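Local coordinates for protein putative Zn-dependent exopeptidase (Bacteroides vulgatus ATCC 8482, PDB 3GUX) that is probably a zinc-dependent aminopeptidase of peptidase family M28, removing residues from the N-terminus of peptides, at residues V43-A48 / I81-N86. Sequence-based numbering, arbitrary orientation.
Sequences VPNTQA and ILKSRN
The carboxamide of Asn45 plugs into the backbone of strand 81-91 and bonds the peptide groups on both sides of Leu82. OD1 of Asn45 accepts the N-H of Lys83 at 2.9 Å, nearly straight at 170°. ND2 of Asn45 donates a hydrogen bond to the carbonyl O of Ile81 at 3.0 Å; that oxygen lies almost in the amide plane, although the nitrogen stands well above the plane of the carbonyl. Two bonds at once fix the flip of the amide. With chi1 at -70°, CG lies beside the backbone N and anti to the carbonyl carbon, which carries the group out to the strand. A water adds a third link, accepting from N of Asn45 at 3.0 Å and donating to O of Lys83.

The apolar packing lies on the buried side, where CB of Pro44 rests on CD2 of Leu82 at 3.6 Å and Tyr163 touches both residues. The other side is looser and faces solvent: CB and CG of Lys83 pass OD1 of Asn45 at 3.4 Å, after which the chain bends away and its NZ forms a salt bridge with Asp73 on the neighbouring strand 66-75. Ile81 offers little beyond its carbonyl.

Pro44 and Asn45 are the corner residues of a type II turn, Asn45 having positive phi (65°). Thr46 OG1 bonds O of Val43 at 2.6 Å and, weakly, N of His49, as the N-cap of helix 47-62. The Asn45 amide thus serves Lys83 N-H and Ile81 O somewhat as a neighbouring strand would, tying the turn to the start of strand 81-91 in the mixed sheet of the phosphorylase/hydrolase-like fold, as in M28 peptidases.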
loop_
_atom_site.group_PDB
_atom_site.type_symbol
_atom_site.label_atom_id
_atom_site.label_comp_id
_atom_site.label_asym_id
_atom_site.label_seq_id
_atom_site.Cartn_x
_atom_site.Cartn_y
_atom_site.Cartn_z
ATOM N N VAL A 43 -11.879 -10.201 -8.755
ATOM C CA VAL A 43 -13.155 -10.035 -8.069
ATOM C C VAL A 43 -13.264 -11.088 -6.977
ATOM O O VAL A 43 -13.036 -12.261 -7.238
ATOM C CB VAL A 43 -14.322 -10.131 -9.039
ATOM C CG1 VAL A 43 -15.668 -10.068 -8.291
ATOM C CG2 VAL A 43 -14.164 -9.026 -10.115
ATOM N N PRO A 44 -13.584 -10.661 -5.736
ATOM C CA PRO A 44 -13.816 -11.572 -4.616
ATOM C C PRO A 44 -14.636 -12.767 -5.058
ATOM O O PRO A 44 -15.545 -12.611 -5.927
ATOM C CB PRO A 44 -14.631 -10.710 -3.659
ATOM C CG PRO A 44 -13.996 -9.401 -3.821
ATOM C CD PRO A 44 -13.795 -9.268 -5.307
ATOM N N ASN A 45 -14.284 -13.943 -4.511
ATOM C CA ASN A 45 -14.912 -15.222 -4.806
ATOM C C ASN A 45 -14.719 -15.707 -6.262
ATOM O O ASN A 45 -15.543 -16.470 -6.756
ATOM C CB ASN A 45 -16.421 -15.262 -4.444
ATOM C CG ASN A 45 -16.694 -15.248 -2.946
ATOM O OD1 ASN A 45 -15.844 -15.578 -2.133
ATOM N ND2 ASN A 45 -17.921 -14.861 -2.583
ATOM N N THR A 46 -13.652 -15.288 -6.954
ATOM C CA THR A 46 -13.415 -15.823 -8.301
ATOM C C THR A 46 -12.064 -16.566 -8.339
ATOM O O THR A 46 -11.193 -16.366 -7.473
ATOM C CB THR A 46 -13.449 -14.707 -9.376
ATOM O OG1 THR A 46 -12.358 -13.817 -9.167
ATOM C CG2 THR A 46 -14.804 -13.896 -9.331
ATOM N N GLN A 47 -11.906 -17.387 -9.365
ATOM C CA GLN A 47 -10.673 -18.141 -9.623
ATOM C C GLN A 47 -9.517 -17.126 -9.858
ATOM O O GLN A 47 -8.390 -17.329 -9.364
ATOM C CB GLN A 47 -10.877 -19.056 -10.827
ATOM C CG GLN A 47 -9.853 -20.202 -11.018
ATOM N N ALA A 48 -9.795 -16.033 -10.581
ATOM C CA ALA A 48 -8.761 -15.021 -10.825
ATOM C C ALA A 48 -8.210 -14.484 -9.513
ATOM O O ALA A 48 -7.001 -14.357 -9.341
ATOM C CB ALA A 48 -9.311 -13.877 -11.648
ATOM N N ILE A 81 -20.954 -13.714 1.131
ATOM C CA ILE A 81 -19.868 -14.084 2.012
ATOM C C ILE A 81 -18.596 -14.135 1.144
ATOM O O ILE A 81 -18.418 -15.069 0.367
ATOM C CB ILE A 81 -20.102 -15.445 2.637
ATOM C CG1 ILE A 81 -21.339 -15.457 3.518
ATOM C CG2 ILE A 81 -18.906 -15.859 3.499
ATOM C CD1 ILE A 81 -21.797 -16.887 3.811
ATOM N N LEU A 82 -17.719 -13.135 1.287
ATOM C CA LEU A 82 -16.462 -13.026 0.545
ATOM C C LEU A 82 -15.402 -13.866 1.247
ATOM O O LEU A 82 -15.153 -13.696 2.442
ATOM C CB LEU A 82 -15.982 -11.578 0.487
ATOM C CG LEU A 82 -16.991 -10.544 -0.055
ATOM C CD1 LEU A 82 -16.367 -9.141 0.014
ATOM C CD2 LEU A 82 -17.479 -10.865 -1.453
ATOM N N LYS A 83 -14.860 -14.835 0.526
ATOM C CA LYS A 83 -13.806 -15.710 1.017
ATOM C C LYS A 83 -12.541 -14.867 0.866
ATOM O O LYS A 83 -11.792 -14.959 -0.111
ATOM C CB LYS A 83 -13.763 -16.992 0.220
ATOM C CG LYS A 83 -15.068 -17.830 0.305
ATOM C CD LYS A 83 -15.439 -18.306 1.721
ATOM C CE LYS A 83 -14.377 -19.187 2.389
ATOM N NZ LYS A 83 -14.857 -19.812 3.673
ATOM N N SER A 84 -12.353 -14.017 1.864
ATOM C CA SER A 84 -11.350 -12.961 1.862
ATOM C C SER A 84 -9.967 -13.427 2.316
ATOM O O SER A 84 -9.805 -14.416 3.031
ATOM C CB SER A 84 -11.912 -11.813 2.735
ATOM O OG SER A 84 -11.387 -10.535 2.415
ATOM N N ARG A 85 -8.936 -12.751 1.826
ATOM C CA ARG A 85 -7.572 -13.067 2.213
ATOM C C ARG A 85 -6.671 -11.841 2.269
ATOM O O ARG A 85 -6.170 -11.404 1.230
ATOM C CB ARG A 85 -6.984 -14.068 1.231
ATOM C CG ARG A 85 -5.576 -14.485 1.617
ATOM C CD ARG A 85 -4.897 -15.277 0.568
ATOM N NE ARG A 85 -3.567 -15.639 1.052
ATOM C CZ ARG A 85 -2.725 -16.442 0.423
ATOM N NH1 ARG A 85 -3.073 -16.980 -0.755
ATOM N NH2 ARG A 85 -1.533 -16.716 0.981
ATOM N N ASN A 86 -6.466 -11.288 3.468
ATOM C CA ASN A 86 -5.504 -10.193 3.640
ATOM C C ASN A 86 -4.113 -10.837 3.649
ATOM O O ASN A 86 -3.916 -11.837 4.319
ATOM C CB ASN A 86 -5.707 -9.441 4.958
ATOM C CG ASN A 86 -6.919 -8.546 4.965
ATOM O OD1 ASN A 86 -7.358 -8.051 3.930
ATOM N ND2 ASN A 86 -7.468 -8.312 6.163
HETATM O O HOH W 1 -12.724 -13.562 -2.013
#